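PDB 5NEC: TonB-dependent siderophore receptor from Pseudomonas aeruginosa 39016, which probably imports iron-loaded siderophores across the outer membrane, as TonB-dependent receptors do, and may also take up siderophore-drug conjugates. Local coordinates for residues Y304-Q309 with T338-V343; H231-S236 with R280-T285; F367-S372 with N427-T432; T106-V111 with L149-A154. All blocks are in the same frame, centred on the assembly; numbering follows the deposited sequence.

Contact 1. Residues Y304-Q309 with T338-V343. With C8E ((hydroxyethyloxy)tri(ethyloxy)octane), chain C.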
loop_
_atom_site.group_PDB
_atom_site.type_symbol
_atom_site.label_atom_id
_atom_site.label_comp_id
_atom_site.label_asym_id
_atom_site.label_seq_id
_atom_site.Cartn_x
_atom_site.Cartn_y
_atom_site.Cartn_z
ATOM N N TYR A 304 -0.718 6.826 19.545
ATOM C CA TYR A 304 0.197 7.930 19.337
ATOM C C TYR A 304 1.237 7.499 18.285
ATOM O O TYR A 304 1.857 6.441 18.405
ATOM C CB TYR A 304 0.889 8.354 20.631
ATOM C CG TYR A 304 1.769 9.572 20.407
ATOM C CD1 TYR A 304 1.250 10.871 20.555
ATOM C CD2 TYR A 304 3.092 9.442 19.980
ATOM C CE1 TYR A 304 2.028 11.995 20.305
ATOM C CE2 TYR A 304 3.872 10.559 19.729
ATOM C CZ TYR A 304 3.347 11.829 19.896
ATOM O OH TYR A 304 4.137 12.920 19.639
ATOM N N GLY A 305 1.441 8.348 17.279
ATOM C CA GLY A 305 2.382 8.086 16.190
ATOM C C GLY A 305 3.286 9.268 15.930
ATOM O O GLY A 305 2.911 10.397 16.154
ATOM N N ASN A 306 4.477 8.994 15.419
ATOM C CA ASN A 306 5.524 9.985 15.238
ATOM C C ASN A 306 6.395 9.540 14.054
ATOM O O ASN A 306 6.986 8.459 14.108
ATOM C CB ASN A 306 6.329 10.034 16.535
ATOM C CG ASN A 306 7.575 10.879 16.434
ATOM O OD1 ASN A 306 7.640 11.816 15.638
ATOM N ND2 ASN A 306 8.597 10.500 17.174
ATOM N N SER A 307 6.463 10.338 12.981
ATOM C CA SER A 307 7.269 9.965 11.804
ATOM C C SER A 307 8.114 11.114 11.280
ATOM O O SER A 307 7.650 12.232 11.209
ATOM C CB SER A 307 6.402 9.389 10.681
ATOM O OG SER A 307 5.665 10.409 10.077
ATOM N N HIS A 308 9.362 10.814 10.937
ATOM C CA HIS A 308 10.293 11.772 10.388
ATOM C C HIS A 308 10.739 11.279 9.001
ATOM O O HIS A 308 10.970 10.080 8.793
ATOM C CB HIS A 308 11.497 11.934 11.320
ATOM C CG HIS A 308 12.488 12.949 10.841
ATOM N ND1 HIS A 308 12.180 14.290 10.693
ATOM C CD2 HIS A 308 13.780 12.817 10.452
ATOM C CE1 HIS A 308 13.242 14.939 10.252
ATOM N NE2 HIS A 308 14.228 14.071 10.106
ATOM N N GLN A 309 10.840 12.202 8.055
ATOM C CA GLN A 309 11.386 11.928 6.737
ATOM C C GLN A 309 12.366 13.011 6.336
ATOM O O GLN A 309 12.092 14.198 6.469
ATOM C CB GLN A 309 10.274 11.849 5.719
ATOM C CG GLN A 309 9.496 10.571 5.848
ATOM C CD GLN A 309 8.296 10.546 4.942
ATOM O OE1 GLN A 309 7.730 11.597 4.630
ATOM N NE2 GLN A 309 7.890 9.334 4.505
ATOM N N THR A 338 8.115 16.215 9.501
ATOM C CA THR A 338 7.824 15.564 10.789
ATOM C C THR A 338 6.339 15.560 11.008
ATOM O O THR A 338 5.692 16.572 10.796
ATOM C CB THR A 338 8.495 16.251 12.000
ATOM O OG1 THR A 338 9.906 16.213 11.830
ATOM C CG2 THR A 338 8.172 15.521 13.320
ATOM N N THR A 339 5.800 14.430 11.442
ATOM C CA THR A 339 4.373 14.317 11.692
ATOM C C THR A 339 4.126 13.613 13.019
ATOM O O THR A 339 4.789 12.640 13.353
ATOM C CB THR A 339 3.645 13.570 10.546
ATOM O OG1 THR A 339 3.865 14.264 9.316
ATOM C CG2 THR A 339 2.164 13.540 10.762
ATOM N N THR A 340 3.150 14.125 13.754
ATOM C CA THR A 340 2.728 13.619 15.040
ATOM C C THR A 340 1.247 13.337 14.872
ATOM O O THR A 340 0.545 14.140 14.268
ATOM C CB THR A 340 2.995 14.708 16.091
ATOM O OG1 THR A 340 4.411 14.843 16.263
ATOM C CG2 THR A 340 2.361 14.402 17.432
ATOM N N THR A 341 0.775 12.181 15.338
ATOM C CA THR A 341 -0.646 11.830 15.248
ATOM C C THR A 341 -1.096 11.253 16.575
ATOM O O THR A 341 -0.398 10.427 17.161
ATOM C CB THR A 341 -0.918 10.807 14.119
ATOM O OG1 THR A 341 -0.394 11.308 12.886
ATOM C CG2 THR A 341 -2.420 10.561 13.928
ATOM N N ALA A 342 -2.257 11.690 17.038
ATOM C CA ALA A 342 -2.845 11.180 18.264
ATOM C C ALA A 342 -4.308 10.837 17.965
ATOM O O ALA A 342 -5.050 11.709 17.496
ATOM C CB ALA A 342 -2.735 12.223 19.356
ATOM N N VAL A 343 -4.716 9.582 18.198
ATOM C CA VAL A 343 -6.097 9.146 17.906
ATOM C C VAL A 343 -6.718 8.425 19.104
ATOM O O VAL A 343 -6.053 7.631 19.772
ATOM C CB VAL A 343 -6.157 8.209 16.665
ATOM C CG1 VAL A 343 -7.596 7.952 16.226
ATOM C CG2 VAL A 343 -5.378 8.819 15.521
HETATM C C1 C8E C . -6.787 14.068 20.898
HETATM C C2 C8E C . -6.624 12.561 20.976
HETATM C C3 C8E C . -5.608 12.129 22.043
HETATM C C4 C8E C . -5.238 10.640 21.933
HETATM C C5 C8E C . -4.440 10.103 23.135
HETATM C C6 C8E C . -3.270 9.187 22.735
HETATM C C7 C8E C . -2.679 8.448 23.940
HETATM C C8 C8E C . -1.381 7.715 23.644
#
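Gly305 with Thr341 and Ser307 with Thr339 form hydrogen-bonded antiparallel pairs, each closed by two backbone bonds, with the strand axes 4.7 Å apart and their directions at 170°. Between and beside them, the non-hydrogen-bonded pairs bring CA-H groups up to the same carbonyls; Asn306 CA, for instance, sits 3.3 Å from Thr339 O. On the face carrying Tyr304, Asn306 and His308, the tyrosine does most of the side-chain work. CG stands anti to the backbone N (chi1 -176°), and the ring leans toward the partner strand: Thr341 O sits over one face, and the hydroxyl end reaches Thr340, with OH 3.2 Å from CG2. The Ala342 methyl approaches the ring obliquely. This is a piece of the hairpin 296-316/327-354 in the beta-barrel of a TonB-dependent receptor. The tyrosine face is the outer one, and the alkyl chain of a bound C8E detergent lies against it, its C8 3.8 Å from Tyr304 CB and its C4 3.9 Å from Ala342 CB. The other face looks inward: Ser307 and Thr339 both touch Thr114, and Ser307 OG packs 3.8 Å from Thr339 CB. Farther along the outer face, Thr338 OG1 meets the edge of the His308 imidazole near its plane, in a hydrogen bond of 3.2 Å to ND1 whose donor may be either group.

Contact 2. Residues H231-S236 with R280-T285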
loop_
_atom_site.group_PDB
_atom_site.type_symbol
_atom_site.label_atom_id
_atom_site.label_comp_id
_atom_site.label_asym_id
_atom_site.label_seq_id
_atom_site.Cartn_x
_atom_site.Cartn_y
_atom_site.Cartn_z
ATOM N N HIS A 231 4.049 -1.498 20.433
ATOM C CA HIS A 231 4.866 -0.471 19.865
ATOM C C HIS A 231 5.438 -0.983 18.549
ATOM O O HIS A 231 5.734 -2.175 18.422
ATOM C CB HIS A 231 5.969 -0.012 20.820
ATOM C CG HIS A 231 6.602 1.276 20.394
ATOM N ND1 HIS A 231 6.113 2.506 20.780
ATOM C CD2 HIS A 231 7.615 1.528 19.533
ATOM C CE1 HIS A 231 6.828 3.460 20.205
ATOM N NE2 HIS A 231 7.742 2.890 19.439
ATOM N N TYR A 232 5.547 -0.074 17.570
ATOM C CA TYR A 232 6.105 -0.355 16.255
ATOM C C TYR A 232 7.194 0.685 15.913
ATOM O O TYR A 232 6.971 1.888 15.969
ATOM C CB TYR A 232 4.999 -0.336 15.190
ATOM C CG TYR A 232 5.506 -0.637 13.797
ATOM C CD1 TYR A 232 5.716 -1.940 13.388
ATOM C CD2 TYR A 232 5.793 0.390 12.889
ATOM C CE1 TYR A 232 6.175 -2.229 12.114
ATOM C CE2 TYR A 232 6.263 0.111 11.613
ATOM C CZ TYR A 232 6.444 -1.201 11.229
ATOM O OH TYR A 232 6.909 -1.519 9.975
ATOM N N HIS A 233 8.369 0.207 15.545
ATOM C CA HIS A 233 9.475 1.068 15.224
ATOM C C HIS A 233 10.159 0.580 13.956
ATOM O O HIS A 233 10.553 -0.580 13.904
ATOM C CB HIS A 233 10.481 1.087 16.359
ATOM C CG HIS A 233 11.627 2.012 16.116
ATOM N ND1 HIS A 233 11.539 3.365 16.343
ATOM C CD2 HIS A 233 12.866 1.795 15.616
ATOM C CE1 HIS A 233 12.674 3.947 16.004
ATOM N NE2 HIS A 233 13.496 3.016 15.559
ATOM N N LEU A 234 10.290 1.460 12.955
ATOM C CA LEU A 234 11.063 1.180 11.746
ATOM C C LEU A 234 11.909 2.391 11.367
ATOM O O LEU A 234 11.424 3.523 11.343
ATOM C CB LEU A 234 10.138 0.816 10.578
ATOM C CG LEU A 234 10.858 0.263 9.327
ATOM C CD1 LEU A 234 11.219 -1.204 9.507
ATOM C CD2 LEU A 234 9.996 0.431 8.097
ATOM N N GLU A 235 13.167 2.127 11.043
ATOM C CA GLU A 235 14.138 3.138 10.657
ATOM C C GLU A 235 14.736 2.713 9.331
ATOM O O GLU A 235 15.060 1.540 9.163
ATOM C CB GLU A 235 15.234 3.191 11.709
ATOM C CG GLU A 235 16.076 4.463 11.704
ATOM C CD GLU A 235 16.515 4.815 13.103
ATOM O OE1 GLU A 235 15.594 4.976 13.960
ATOM O OE2 GLU A 235 17.738 4.913 13.355
ATOM N N SER A 236 14.866 3.632 8.380
ATOM C CA SER A 236 15.453 3.281 7.096
ATOM C C SER A 236 16.374 4.338 6.549
ATOM O O SER A 236 16.270 5.492 6.893
ATOM C CB SER A 236 14.378 2.895 6.084
ATOM O OG SER A 236 13.578 3.977 5.750
ATOM N N ARG A 280 12.089 7.460 9.854
ATOM C CA ARG A 280 11.893 6.881 11.162
ATOM C C ARG A 280 10.403 6.906 11.405
ATOM O O ARG A 280 9.790 7.948 11.212
ATOM C CB ARG A 280 12.615 7.706 12.216
ATOM C CG ARG A 280 12.602 7.062 13.594
ATOM C CD ARG A 280 13.355 7.899 14.638
ATOM N NE ARG A 280 14.801 7.940 14.351
ATOM C CZ ARG A 280 15.776 8.266 15.208
ATOM N NH1 ARG A 280 15.516 8.598 16.480
ATOM N NH2 ARG A 280 17.044 8.234 14.780
ATOM N N ILE A 281 9.816 5.769 11.789
ATOM C CA ILE A 281 8.438 5.754 12.273
ATOM C C ILE A 281 8.367 5.080 13.650
ATOM O O ILE A 281 9.019 4.073 13.886
ATOM C CB ILE A 281 7.419 5.147 11.282
ATOM C CG1 ILE A 281 6.031 5.135 11.934
ATOM C CG2 ILE A 281 7.823 3.761 10.856
ATOM C CD1 ILE A 281 4.877 5.164 10.960
ATOM N N ASP A 282 7.606 5.698 14.559
ATOM C CA ASP A 282 7.287 5.174 15.891
ATOM C C ASP A 282 5.777 5.223 16.086
ATOM O O ASP A 282 5.171 6.265 15.858
ATOM C CB ASP A 282 7.939 6.023 16.957
ATOM C CG ASP A 282 9.396 5.736 17.101
ATOM O OD1 ASP A 282 9.701 4.659 17.646
ATOM O OD2 ASP A 282 10.255 6.556 16.668
ATOM N N THR A 283 5.174 4.111 16.494
ATOM C CA THR A 283 3.732 4.038 16.732
ATOM C C THR A 283 3.448 3.195 17.991
ATOM O O THR A 283 3.923 2.063 18.116
ATOM C CB THR A 283 3.026 3.469 15.494
ATOM O OG1 THR A 283 3.223 4.379 14.423
ATOM C CG2 THR A 283 1.532 3.336 15.680
ATOM N N SER A 284 2.710 3.788 18.928
ATOM C CA SER A 284 2.291 3.141 20.157
ATOM C C SER A 284 0.797 2.993 20.072
ATOM O O SER A 284 0.124 3.951 19.725
ATOM C CB SER A 284 2.636 4.003 21.360
ATOM O OG SER A 284 4.026 3.991 21.597
ATOM N N THR A 285 0.280 1.801 20.377
ATOM C CA THR A 285 -1.160 1.552 20.340
ATOM C C THR A 285 -1.567 0.862 21.639
ATOM O O THR A 285 -0.893 -0.069 22.079
ATOM C CB THR A 285 -1.556 0.685 19.116
ATOM O OG1 THR A 285 -1.059 1.293 17.925
ATOM C CG2 THR A 285 -3.062 0.570 18.981
#
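His231, Asp282 and His233 form the middle of a row of polar side chains on the outer face of the beta-barrel, laid across two antiparallel strands. Asp282 has CG anti to its carbonyl carbon (chi1 -77°), and its OD1 lies between the two imidazoles and accepts from both. The bonds differ in kind. His231 NE2 points almost straight at OD1 (3.2 Å, 172°), which lies in the histidine ring plane and receives the proton on its anti lone pair. His233 runs alongside Asp282, pointing the same way; its ND1 donates over only 2.6 Å to the same OD1, again near its own ring plane but from well above the plane of the carboxylate. Two N-H groups on one oxygen would favour a charged aspartate and hold both rings against rotation.

The row continues at either end. His231 ND1 hydrogen-bonds Ser284 OG at 2.7 Å, while Thr283 O lies over a face of the same ring. At the other end His233 NE2 donates to Glu235 OE1, and the Glu235 carboxylate lies nearly parallel to the Arg280 guanidinium (planes 3° apart), with OE1 over its face and 3.1 Å from NE: a salt bridge of charge alone, to which no N-H is directed. Trp211, on the preceding strand 206-219, meets the His233 ring.

The opposite face is largely apolar and turns inward, where Ile281 touches Asp113, Thr114 and Gln117. There Ile281 CG2 serves two neighbours, meeting the edge of the Tyr232 ring 4.0 Å from CE2 and packing 3.8 Å from Leu234 CB.

Contact 3. Residues F367-S372 with N427-T432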
loop_
_atom_site.group_PDB
_atom_site.type_symbol
_atom_site.label_atom_id
_atom_site.label_comp_id
_atom_site.label_asym_id
_atom_site.label_seq_id
_atom_site.Cartn_x
_atom_site.Cartn_y
_atom_site.Cartn_z
ATOM N N PHE A 367 -11.753 10.670 17.801
ATOM C CA PHE A 367 -11.145 11.993 17.950
ATOM C C PHE A 367 -9.688 11.878 17.566
ATOM O O PHE A 367 -9.019 10.949 18.007
ATOM C CB PHE A 367 -11.219 12.482 19.408
ATOM C CG PHE A 367 -12.609 12.505 19.986
ATOM C CD1 PHE A 367 -13.397 13.644 19.887
ATOM C CD2 PHE A 367 -13.129 11.387 20.638
ATOM C CE1 PHE A 367 -14.684 13.680 20.428
ATOM C CE2 PHE A 367 -14.418 11.408 21.177
ATOM C CZ PHE A 367 -15.193 12.560 21.076
ATOM N N SER A 368 -9.176 12.805 16.764
ATOM C CA SER A 368 -7.737 12.801 16.454
ATOM C C SER A 368 -7.126 14.170 16.245
ATOM O O SER A 368 -7.824 15.147 16.046
ATOM C CB SER A 368 -7.450 11.935 15.240
ATOM O OG SER A 368 -7.986 12.540 14.088
ATOM N N ARG A 369 -5.804 14.214 16.302
ATOM C CA ARG A 369 -5.033 15.439 16.143
ATOM C C ARG A 369 -3.783 15.108 15.344
ATOM O O ARG A 369 -3.023 14.251 15.770
ATOM C CB ARG A 369 -4.655 15.982 17.509
ATOM C CG ARG A 369 -3.950 17.322 17.478
ATOM C CD ARG A 369 -3.842 17.896 18.880
ATOM N NE ARG A 369 -3.266 19.240 18.890
ATOM C CZ ARG A 369 -1.967 19.522 18.744
ATOM N NH1 ARG A 369 -1.056 18.553 18.563
ATOM N NH2 ARG A 369 -1.563 20.792 18.769
ATOM N N GLU A 370 -3.594 15.746 14.188
ATOM C CA GLU A 370 -2.347 15.619 13.430
ATOM C C GLU A 370 -1.582 16.943 13.414
ATOM O O GLU A 370 -2.151 17.972 13.094
ATOM C CB GLU A 370 -2.580 15.129 11.995
ATOM C CG GLU A 370 -1.327 15.280 11.106
ATOM C CD GLU A 370 -1.150 14.221 10.024
ATOM O OE1 GLU A 370 -0.943 14.598 8.837
ATOM O OE2 GLU A 370 -1.169 13.012 10.360
ATOM N N ASP A 371 -0.296 16.884 13.773
ATOM C CA ASP A 371 0.683 17.976 13.660
ATOM C C ASP A 371 1.590 17.626 12.505
ATOM O O ASP A 371 2.177 16.555 12.524
ATOM C CB ASP A 371 1.611 18.017 14.883
ATOM C CG ASP A 371 1.214 19.041 15.897
ATOM O OD1 ASP A 371 0.001 19.075 16.248
ATOM O OD2 ASP A 371 2.128 19.791 16.368
ATOM N N SER A 372 1.757 18.498 11.527
ATOM C CA SER A 372 2.791 18.255 10.527
ATOM C C SER A 372 3.657 19.487 10.331
ATOM O O SER A 372 3.187 20.613 10.433
ATOM C CB SER A 372 2.206 17.743 9.213
ATOM O OG SER A 372 1.551 18.759 8.525
ATOM N N ASN A 427 3.698 24.637 8.899
ATOM C CA ASN A 427 3.283 23.899 10.083
ATOM C C ASN A 427 1.774 23.836 10.138
ATOM O O ASN A 427 1.123 24.866 10.161
ATOM C CB ASN A 427 3.765 24.594 11.349
ATOM C CG ASN A 427 5.268 24.556 11.509
ATOM O OD1 ASN A 427 5.971 23.723 10.928
ATOM N ND2 ASN A 427 5.776 25.481 12.302
ATOM N N THR A 428 1.222 22.637 10.197
ATOM C CA THR A 428 -0.210 22.438 10.156
ATOM C C THR A 428 -0.692 21.640 11.370
ATOM O O THR A 428 -0.099 20.618 11.712
ATOM C CB THR A 428 -0.597 21.676 8.876
ATOM O OG1 THR A 428 0.045 22.283 7.737
ATOM C CG2 THR A 428 -2.124 21.666 8.688
ATOM N N VAL A 429 -1.763 22.110 12.009
ATOM C CA VAL A 429 -2.401 21.400 13.115
ATOM C C VAL A 429 -3.837 21.064 12.703
ATOM O O VAL A 429 -4.632 21.974 12.463
ATOM C CB VAL A 429 -2.386 22.245 14.407
ATOM C CG1 VAL A 429 -3.160 21.548 15.525
ATOM C CG2 VAL A 429 -0.943 22.521 14.832
ATOM N N GLY A 430 -4.154 19.766 12.626
ATOM C CA GLY A 430 -5.499 19.265 12.236
ATOM C C GLY A 430 -6.225 18.529 13.357
ATOM O O GLY A 430 -5.605 17.798 14.104
ATOM N N THR A 431 -7.532 18.750 13.472
ATOM C CA THR A 431 -8.406 18.077 14.446
ATOM C C THR A 431 -9.505 17.381 13.663
ATOM O O THR A 431 -10.013 17.949 12.693
ATOM C CB THR A 431 -9.053 19.095 15.410
ATOM O OG1 THR A 431 -8.074 19.542 16.335
ATOM C CG2 THR A 431 -10.221 18.511 16.208
ATOM N N THR A 432 -9.860 16.159 14.069
ATOM C CA THR A 432 -11.030 15.470 13.524
ATOM C C THR A 432 -11.910 14.946 14.661
ATOM O O THR A 432 -11.414 14.543 15.701
ATOM C CB THR A 432 -10.656 14.277 12.620
ATOM O OG1 THR A 432 -9.946 13.319 13.395
ATOM C CG2 THR A 432 -9.836 14.677 11.423
HETATM O O HOH W 1 2.368 21.109 7.033
#
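Adjacent antiparallel strands of the beta-barrel wall, 357-379 and 426-444, meet here through Ser368, Glu370 and Ser372 on one side and Thr432, Gly430 and Thr428 on the other. The long connection between the strands is probably one of the extracellular loops of a TonB-dependent receptor. Three hydrogen-bonded pairs, with non-hydrogen-bonded pairs between them, are each closed by two backbone bonds. In the central one Gly430 N donates to Glu370 O at 2.7 Å, almost straight at 175°. Because Gly430 has no side chain, Glu370 meets no side chain from its own partner; its chain leads off toward the preceding strand, where OE2 forms a weak hydrogen bond with Thr341.

The face bearing Arg369 and Asp371 is organised round Val429. Arg369 is extended from CG to NE, with CG anti to the backbone N (chi1 -175°), and its guanidinium turns forward along its own strand, so that NH1 forms a salt bridge of 2.6 Å with Asp371 OD1. The ion pair has a hydrocarbon floor supplied by the neighbouring strand: Val429 CG1 lies under one face of the guanidinium, 3.7 Å from NH2, while CG2 of the same valine comes 3.8 Å from Asp371 OD1. The charged group thus presents a flat face to a methyl.

On the Ser372 face the side chains meet partly through solvent. Ser372 OG packs 3.6 Å from Thr428 CB, and a single water joins the two hydroxyls, 2.9 Å from Ser372 OG and 2.7 Å from Thr428 OG1.

Contact 4. Residues T106-V111 with L149-A154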
loop_
_atom_site.group_PDB
_atom_site.type_symbol
_atom_site.label_atom_id
_atom_site.label_comp_id
_atom_site.label_asym_id
_atom_site.label_seq_id
_atom_site.Cartn_x
_atom_site.Cartn_y
_atom_site.Cartn_z
ATOM N N THR A 106 -5.124 4.479 4.207
ATOM C CA THR A 106 -4.342 3.347 4.680
ATOM C C THR A 106 -4.464 3.279 6.202
ATOM O O THR A 106 -4.213 4.241 6.909
ATOM C CB THR A 106 -2.876 3.413 4.201
ATOM O OG1 THR A 106 -2.858 3.359 2.773
ATOM C CG2 THR A 106 -2.067 2.235 4.735
ATOM N N TYR A 107 -4.879 2.112 6.669
ATOM C CA TYR A 107 -5.208 1.869 8.055
ATOM C C TYR A 107 -4.304 0.757 8.579
ATOM O O TYR A 107 -3.916 -0.137 7.826
ATOM C CB TYR A 107 -6.693 1.489 8.158
ATOM C CG TYR A 107 -7.598 2.625 7.725
ATOM C CD1 TYR A 107 -8.030 3.578 8.643
ATOM C CD2 TYR A 107 -8.004 2.768 6.394
ATOM C CE1 TYR A 107 -8.841 4.633 8.264
ATOM C CE2 TYR A 107 -8.821 3.823 6.002
ATOM C CZ TYR A 107 -9.227 4.749 6.951
ATOM O OH TYR A 107 -10.036 5.798 6.613
ATOM N N VAL A 108 -3.930 0.861 9.854
ATOM C CA VAL A 108 -3.298 -0.232 10.583
ATOM C C VAL A 108 -4.267 -0.607 11.697
ATOM O O VAL A 108 -4.536 0.208 12.590
ATOM C CB VAL A 108 -1.915 0.161 11.144
ATOM C CG1 VAL A 108 -1.369 -0.942 12.049
ATOM C CG2 VAL A 108 -0.945 0.468 10.000
ATOM N N ASP A 109 -4.812 -1.825 11.618
ATOM C CA ASP A 109 -5.842 -2.296 12.548
ATOM C C ASP A 109 -6.984 -1.294 12.714
ATOM O O ASP A 109 -7.284 -0.854 13.810
ATOM C CB ASP A 109 -5.228 -2.633 13.904
ATOM C CG ASP A 109 -4.148 -3.685 13.801
ATOM O OD1 ASP A 109 -4.472 -4.836 13.440
ATOM O OD2 ASP A 109 -2.963 -3.367 14.068
ATOM N N GLY A 110 -7.575 -0.906 11.593
ATOM C CA GLY A 110 -8.736 -0.026 11.568
ATOM C C GLY A 110 -8.555 1.396 12.078
ATOM O O GLY A 110 -9.541 2.066 12.357
ATOM N N VAL A 111 -7.316 1.869 12.201
ATOM C CA VAL A 111 -7.056 3.243 12.646
ATOM C C VAL A 111 -6.103 3.895 11.661
ATOM O O VAL A 111 -5.230 3.213 11.129
ATOM C CB VAL A 111 -6.453 3.254 14.070
ATOM C CG1 VAL A 111 -6.150 4.687 14.535
ATOM C CG2 VAL A 111 -7.376 2.520 15.036
ATOM N N LEU A 149 -4.219 -2.843 7.136
ATOM C CA LEU A 149 -3.077 -3.673 7.462
ATOM C C LEU A 149 -3.231 -4.238 8.873
ATOM O O LEU A 149 -3.192 -3.478 9.843
ATOM C CB LEU A 149 -1.793 -2.844 7.363
ATOM C CG LEU A 149 -1.588 -2.006 6.108
ATOM C CD1 LEU A 149 -0.167 -1.477 6.117
ATOM C CD2 LEU A 149 -1.876 -2.791 4.840
ATOM N N VAL A 150 -3.394 -5.554 8.984
ATOM C CA VAL A 150 -3.611 -6.200 10.281
ATOM C C VAL A 150 -2.254 -6.553 10.928
ATOM O O VAL A 150 -1.490 -7.342 10.374
ATOM C CB VAL A 150 -4.497 -7.474 10.125
ATOM C CG1 VAL A 150 -4.866 -8.071 11.482
ATOM C CG2 VAL A 150 -5.764 -7.155 9.321
ATOM N N SER A 151 -1.952 -5.955 12.083
ATOM C CA SER A 151 -0.695 -6.204 12.813
ATOM C C SER A 151 -0.665 -7.556 13.482
ATOM O O SER A 151 -1.678 -8.012 14.003
ATOM C CB SER A 151 -0.505 -5.207 13.949
ATOM O OG SER A 151 -0.325 -3.908 13.466
ATOM N N LYS A 152 0.511 -8.166 13.518
ATOM C CA LYS A 152 0.769 -9.288 14.418
ATOM C C LYS A 152 0.669 -8.781 15.862
ATOM O O LYS A 152 1.292 -7.781 16.190
ATOM C CB LYS A 152 2.162 -9.845 14.176
ATOM C CG LYS A 152 2.294 -10.585 12.867
ATOM C CD LYS A 152 3.752 -10.929 12.649
ATOM C CE LYS A 152 3.984 -11.548 11.292
ATOM N NZ LYS A 152 5.399 -12.006 11.264
ATOM N N GLN A 153 -0.152 -9.444 16.681
ATOM C CA GLN A 153 -0.321 -9.131 18.109
ATOM C C GLN A 153 0.105 -10.337 18.939
ATOM O O GLN A 153 0.042 -11.482 18.472
ATOM C CB GLN A 153 -1.793 -8.811 18.455
ATOM C CG GLN A 153 -2.364 -7.537 17.847
ATOM C CD GLN A 153 -1.703 -6.252 18.357
ATOM O OE1 GLN A 153 -1.263 -6.168 19.507
ATOM N NE2 GLN A 153 -1.627 -5.252 17.495
ATOM N N ALA A 154 0.524 -10.068 20.174
ATOM C CA ALA A 154 0.756 -11.131 21.152
ATOM C C ALA A 154 -0.567 -11.811 21.423
ATOM O O ALA A 154 -1.606 -11.147 21.491
ATOM C CB ALA A 154 1.352 -10.581 22.437
#
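Asp109 and Ser151 hold the tight part of this contact, just beyond the point where strand 106-108 runs parallel to strand 146-151 in the mixed sheet of the plug domain. Val108 pairs with Leu149: Leu149 N donates to Tyr107 O at 2.8 Å, and Leu149 O accepts from Asp109 N at 2.9 Å. Asp109 then enters a type I' turn that takes the chain from Val108 to Val111. Its CG stands anti to the carbonyl carbon (chi1 -58°), and the carboxylate comes alongside the end of the neighbouring strand and bonds one residue twice. Ser151 N donates to OD1 at 3.1 Å, with only a weak second bond to OD2, and Ser151 OG donates to OD2 at 2.8 Å; both oxygens are approached on their syn sides. Val108 closes in beside these bonds, its CG1 3.4 Å from Ser151 OG.

Packing is looser round about. Val108 CG2 and Leu149 CB are 4.3 Å apart, and beyond the strand end Gln153 NE2 stays 4.1 Å from Asp109 OD2, on a partly exposed side of the contact. Both segments also reach the barrel wall, Val108 O through Arg303 and Gln153 O through Arg190. With a backbone N-H and a hydroxyl proton directed at it, the Asp109 carboxylate is probably ionised, so a probably charge-assisted pair of bonds carries the pairing past the single Val108-Leu149 bridge, to Ser151.

Overall arrangement
Contacts 2, 1 and 3 follow one another round the barrel wall, and contact 4 belongs to the plug inside it. The centre of contact 1 is about 9 Å from that of contact 2 and about 10 Å from that of contact 3, and backbone bonds join it to both: Tyr304 O to Ser284 N at 2.8 Å, and Ala342 O to Arg369 N at 2.9 Å. Contacts 2 and 3 do not touch. Contact 4 meets the wall at contact 1, where Val111 CG1 packs 4.0 Å from Val343 CG1, although the centres are about 16 Å apart. Outside, bound detergent lies against contact 1, about 4 Å from the Arg369 side chain and about 6 Å from that of Ser284.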